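Local coordinates for tight junction protein ZO-3 (Homo sapiens, PDB 3KFV) that helps link claudins, occludin and other tight-junction membrane proteins to the actin cytoskeleton as a MAGUK scaffold, here represented by its SH3 and guanylate kinase-like region, at residues Y6-F11 with E135-R140; A142-P147 with R293-A298. One frame throughout, in Å; residues are numbered along the deposited sequence.

The two contacts run in series along the chain, their centres about 14 Å apart, and meet on one antiparallel sheet. In contact 1, strand 134-141 pairs with strand 5-9 of the SH3 domain; in contact 2, the final strand, 294-298, lies against the loop that leads from strand 134-141 into the guanylate kinase-like domain. The two later strands are themselves neighbours: Ile295 N lies 2.6 Å from Arg140 O and Val138 N 2.8 Å from Thr297 O, both probable hydrogen bonds. This is the MAGUK arrangement, in which strands from before and after the guanylate kinase-like domain extend the SH3 sheet and tie the two domains together.

Contact 1. Residues Y6-F11 with E135-R140; sequences YIRTHF and ERVVLR
Glu135 sends CG anti to its backbone N (chi1 -173°) and continues extended, while Arg8, also with CG anti to its N, bends at chi3 (72°), so the two chains lie side by side, pointing the same way off one face of the sheet. His10 has CG anti to its carbonyl carbon and swings its ring across the glutamate. Both basic groups converge on a single oxygen. Arg8 NE donates to Glu135 OE2 at 3.0 Å, in the guanidinium plane and along the syn lone pair, forming a salt bridge with the two flat groups turned 55° apart; NH2 adds a weak bond to the same oxygen. His10 NE2 donates a hydrogen bond to Glu135 OE2 at 2.9 Å from above the carboxylate plane, with the oxygen near the plane of the imidazole.

Beneath them strand 134-141 adds antiparallel to strand 5-9, extending the SH3 sheet as in MAGUK SH3-guanylate kinase modules; Arg8 and Glu135 form a hydrogen-bonded pair, Arg8 N to Glu135 O 2.8 Å and Glu135 N to Arg8 O 2.9 Å. On the other face the side chains of Ile7 and Arg136 cross obliquely, CD1 of Ile7 touching CG of Arg136 at 3.4 Å, and the guanidinium of Arg136 makes a salt bridge with Glu299 through NE.

Tyr215 bonds to His10 ND1 through its hydroxyl and to Arg8 NH2 through its carbonyl, and Tyr131 stacks on the imidazole and makes a cation-pi contact with Arg8. An alanine in place of Glu135 would remove the acceptor shared by Arg8 NE and His10 NE2 and would probably loosen both groups, leaving their buried polar ends poorly compensated. Two donors would probably favour an ionised Glu135, whose buried charge joins the strands through side chains as well as backbone.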
# COMPACT_ATOMS: atom_id res chain seq x y z
N TYR A 6 11.38 16.82 -2.11
CA TYR A 6 10.89 15.50 -2.48
C TYR A 6 9.89 15.63 -3.61
O TYR A 6 9.11 16.58 -3.65
CB TYR A 6 10.26 14.79 -1.28
CG TYR A 6 11.22 14.52 -0.15
CD1 TYR A 6 12.11 13.45 -0.19
CD2 TYR A 6 11.23 15.34 0.97
CE1 TYR A 6 12.99 13.21 0.85
CE2 TYR A 6 12.10 15.11 2.03
CZ TYR A 6 12.98 14.05 1.96
OH TYR A 6 13.85 13.83 3.02
N ILE A 7 9.93 14.69 -4.53
CA ILE A 7 9.07 14.76 -5.70
C ILE A 7 8.34 13.43 -5.91
O ILE A 7 8.90 12.36 -5.68
CB ILE A 7 9.89 15.14 -6.96
CG1 ILE A 7 9.13 16.15 -7.81
CG2 ILE A 7 10.26 13.90 -7.76
CD1 ILE A 7 9.06 17.52 -7.19
N ARG A 8 7.08 13.52 -6.33
CA ARG A 8 6.34 12.33 -6.72
C ARG A 8 6.09 12.36 -8.24
O ARG A 8 5.69 13.39 -8.79
CB ARG A 8 5.04 12.23 -5.93
CG ARG A 8 4.58 10.80 -5.72
CD ARG A 8 3.49 10.71 -4.67
NE ARG A 8 2.20 11.24 -5.11
CZ ARG A 8 1.10 10.51 -5.25
NH1 ARG A 8 1.13 9.21 -4.99
NH2 ARG A 8 -0.03 11.07 -5.65
N THR A 9 6.33 11.24 -8.90
CA THR A 9 6.27 11.19 -10.36
C THR A 9 4.90 10.68 -10.85
O THR A 9 4.38 9.69 -10.35
CB THR A 9 7.40 10.30 -10.92
OG1 THR A 9 7.24 8.96 -10.45
CG2 THR A 9 8.76 10.81 -10.48
N HIS A 10 4.34 11.36 -11.84
CA HIS A 10 3.02 11.01 -12.36
C HIS A 10 3.02 10.65 -13.84
O HIS A 10 2.03 10.83 -14.56
CB HIS A 10 2.01 12.12 -12.06
CG HIS A 10 1.75 12.30 -10.60
ND1 HIS A 10 0.85 11.52 -9.90
CD2 HIS A 10 2.29 13.15 -9.69
CE1 HIS A 10 0.84 11.89 -8.63
NE2 HIS A 10 1.70 12.87 -8.48
N PHE A 11 4.15 10.13 -14.30
CA PHE A 11 4.23 9.54 -15.62
C PHE A 11 5.31 8.46 -15.61
O PHE A 11 6.11 8.39 -14.67
CB PHE A 11 4.52 10.61 -16.68
CG PHE A 11 5.80 11.37 -16.47
CD1 PHE A 11 6.94 11.03 -17.18
CD2 PHE A 11 5.86 12.41 -15.56
CE1 PHE A 11 8.13 11.72 -16.98
CE2 PHE A 11 7.04 13.10 -15.36
CZ PHE A 11 8.18 12.76 -16.07
N GLU A 135 5.08 16.27 -8.64
CA GLU A 135 4.33 16.79 -7.51
C GLU A 135 5.26 16.88 -6.31
O GLU A 135 5.72 15.86 -5.81
CB GLU A 135 3.16 15.86 -7.18
CG GLU A 135 2.21 16.37 -6.14
CD GLU A 135 1.36 15.27 -5.52
OE1 GLU A 135 0.43 15.59 -4.75
OE2 GLU A 135 1.63 14.08 -5.81
N ARG A 136 5.55 18.09 -5.86
CA ARG A 136 6.35 18.24 -4.66
C ARG A 136 5.58 17.71 -3.46
O ARG A 136 4.42 18.08 -3.25
CB ARG A 136 6.75 19.71 -4.45
CG ARG A 136 7.78 20.21 -5.45
CD ARG A 136 8.35 21.57 -5.05
NE ARG A 136 8.91 21.56 -3.70
CZ ARG A 136 9.75 22.48 -3.22
NH1 ARG A 136 10.15 23.49 -3.99
NH2 ARG A 136 10.20 22.38 -1.98
N VAL A 137 6.21 16.83 -2.69
CA VAL A 137 5.57 16.23 -1.52
C VAL A 137 6.41 16.41 -0.25
O VAL A 137 7.62 16.59 -0.32
CB VAL A 137 5.31 14.70 -1.71
CG1 VAL A 137 4.23 14.45 -2.75
CG2 VAL A 137 6.59 13.98 -2.08
N VAL A 138 5.74 16.37 0.90
CA VAL A 138 6.43 16.41 2.19
C VAL A 138 5.89 15.29 3.07
O VAL A 138 4.84 14.71 2.77
CB VAL A 138 6.24 17.77 2.92
CG1 VAL A 138 7.08 18.86 2.26
CG2 VAL A 138 4.76 18.17 2.97
N LEU A 139 6.61 14.97 4.15
CA LEU A 139 6.17 13.95 5.10
C LEU A 139 5.39 14.53 6.28
O LEU A 139 5.84 15.45 6.94
CB LEU A 139 7.36 13.15 5.63
CG LEU A 139 8.00 12.12 4.70
CD1 LEU A 139 9.27 11.56 5.34
CD2 LEU A 139 7.03 11.00 4.36
N ARG A 140 4.21 13.96 6.53
CA ARG A 140 3.42 14.33 7.70
C ARG A 140 2.73 13.10 8.27
O ARG A 140 2.51 12.12 7.57
CB ARG A 140 2.36 15.38 7.35
CG ARG A 140 2.90 16.71 6.86
CD ARG A 140 3.51 17.54 7.98
NE ARG A 140 3.70 18.93 7.57
CZ ARG A 140 4.82 19.42 7.05
NH1 ARG A 140 5.88 18.64 6.87
NH2 ARG A 140 4.89 20.71 6.72

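Contact 2. Residues A142-P147 with R293-A298; sequences ASFKRP and RPIWTA
Apolar contacts are carried by Ile295, whose side chain points toward the loop 142-147 and, branching at CB, sends CD1 and CG2 to different partners. Its CG1 branch sits between backbone N and carbonyl carbon (chi1 60°) and runs on extended to CD1, which meets Ala142 CB at 3.7 Å. The same methyl comes more loosely to the Phe144 ring, approaching CZ obliquely at 4.3 Å. Within the loop, Ala142 CB lies over one face of that ring, displaced toward its rim, so Ala142 CB, the Phe144 ring and Ile295 CD1 form one apolar patch.

The second kind of contact joins a methyl to a flat cation. Ile295 CG2, anti to the carbonyl carbon, meets the Arg146 guanidinium tip to tip and sits over the centre of one face, 3.7 Å from CZ. A bend at chi3 (56°) turns the arginine so that this face is presented to the methyl, and the N-H groups are left to bond around the rim.

Charges of the two segments keep their distance: Arg146 NH1 and Arg293 NE, of like sign, stay 6.4 Å apart.

The hydrogen bonds come from the surroundings: Arg146 NH2 donates to Tyr219 O, just before strand 221-227, and Gln291 bonds to both Phe144 O and Arg146 N. Arg293 pairs with Glu289 on helix 278-290, the last helix before strand 294-298. That strand, outermost in the antiparallel sheet within this chain, lies beside strand 134-141, and the loop leaves the latter for strand 148-151 of the parallel sheet with Ile295 packed into its bend.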
# COMPACT_ATOMS: atom_id res chain seq x y z
N ALA A 142 -0.48 11.17 9.30
CA ALA A 142 -1.81 11.22 8.71
C ALA A 142 -2.76 11.97 9.62
O ALA A 142 -2.76 11.77 10.84
CB ALA A 142 -2.33 9.83 8.43
N SER A 143 -3.57 12.85 9.03
CA SER A 143 -4.57 13.58 9.79
C SER A 143 -5.89 12.84 9.65
O SER A 143 -6.96 13.43 9.70
CB SER A 143 -4.72 15.00 9.26
OG SER A 143 -5.08 14.98 7.89
N PHE A 144 -5.78 11.53 9.46
CA PHE A 144 -6.94 10.66 9.37
C PHE A 144 -6.51 9.24 9.73
O PHE A 144 -5.31 8.92 9.70
CB PHE A 144 -7.57 10.71 7.97
CG PHE A 144 -6.67 10.23 6.88
CD1 PHE A 144 -6.76 8.93 6.40
CD2 PHE A 144 -5.72 11.07 6.32
CE1 PHE A 144 -5.93 8.48 5.39
CE2 PHE A 144 -4.88 10.62 5.31
CZ PHE A 144 -4.98 9.33 4.85
N LYS A 145 -7.47 8.40 10.09
CA LYS A 145 -7.14 7.01 10.38
C LYS A 145 -6.96 6.23 9.08
O LYS A 145 -7.88 6.14 8.26
CB LYS A 145 -8.17 6.38 11.32
CG LYS A 145 -7.88 6.70 12.80
CD LYS A 145 -9.00 6.25 13.72
CE LYS A 145 -8.59 6.37 15.18
NZ LYS A 145 -9.67 5.92 16.13
N ARG A 146 -5.76 5.68 8.89
CA ARG A 146 -5.38 5.05 7.63
C ARG A 146 -6.11 3.73 7.42
O ARG A 146 -6.26 2.94 8.35
CB ARG A 146 -3.87 4.82 7.61
CG ARG A 146 -3.04 6.08 7.83
CD ARG A 146 -1.56 5.75 8.05
NE ARG A 146 -0.99 4.97 6.96
CZ ARG A 146 0.23 4.44 6.95
NH1 ARG A 146 1.03 4.61 7.99
NH2 ARG A 146 0.65 3.74 5.91
N PRO A 147 -6.56 3.47 6.18
CA PRO A 147 -7.18 2.17 5.91
C PRO A 147 -6.20 1.06 6.22
O PRO A 147 -4.99 1.26 6.12
CB PRO A 147 -7.48 2.23 4.41
CG PRO A 147 -7.57 3.69 4.10
CD PRO A 147 -6.57 4.35 5.00
N ARG A 293 3.27 6.85 12.08
CA ARG A 293 4.33 7.07 11.09
C ARG A 293 3.90 8.09 10.05
O ARG A 293 2.76 8.07 9.60
CB ARG A 293 4.68 5.77 10.37
CG ARG A 293 5.37 4.71 11.21
CD ARG A 293 6.03 3.70 10.29
NE ARG A 293 6.29 2.41 10.91
CZ ARG A 293 7.15 2.22 11.91
NH1 ARG A 293 7.82 3.25 12.43
NH2 ARG A 293 7.33 1.00 12.41
N PRO A 294 4.82 8.98 9.67
CA PRO A 294 4.57 10.03 8.68
C PRO A 294 4.45 9.48 7.26
O PRO A 294 5.28 8.68 6.82
CB PRO A 294 5.83 10.91 8.79
CG PRO A 294 6.87 9.95 9.26
CD PRO A 294 6.15 9.14 10.29
N ILE A 295 3.43 9.91 6.54
CA ILE A 295 3.23 9.50 5.16
C ILE A 295 3.44 10.68 4.20
O ILE A 295 3.45 11.84 4.62
CB ILE A 295 1.82 8.93 4.96
CG1 ILE A 295 0.76 9.97 5.31
CG2 ILE A 295 1.63 7.70 5.82
CD1 ILE A 295 -0.66 9.48 5.16
N TRP A 296 3.60 10.37 2.92
CA TRP A 296 3.76 11.40 1.90
C TRP A 296 2.47 12.17 1.76
O TRP A 296 1.39 11.61 1.93
CB TRP A 296 4.15 10.79 0.55
CG TRP A 296 5.48 10.15 0.57
CD1 TRP A 296 5.76 8.82 0.40
CD2 TRP A 296 6.73 10.80 0.77
NE1 TRP A 296 7.11 8.60 0.49
CE2 TRP A 296 7.73 9.80 0.72
CE3 TRP A 296 7.11 12.12 0.99
CZ2 TRP A 296 9.08 10.10 0.88
CZ3 TRP A 296 8.45 12.41 1.15
CH2 TRP A 296 9.41 11.41 1.09
N THR A 297 2.59 13.46 1.43
CA THR A 297 1.43 14.33 1.27
C THR A 297 1.84 15.58 0.48
O THR A 297 2.97 16.04 0.58
CB THR A 297 0.81 14.69 2.65
OG1 THR A 297 -0.14 15.75 2.50
CG2 THR A 297 1.89 15.13 3.62
N ALA A 298 0.91 16.12 -0.30
CA ALA A 298 1.22 17.27 -1.16
C ALA A 298 1.76 18.48 -0.39
O ALA A 298 1.15 18.93 0.58
CB ALA A 298 -0.01 17.67 -1.98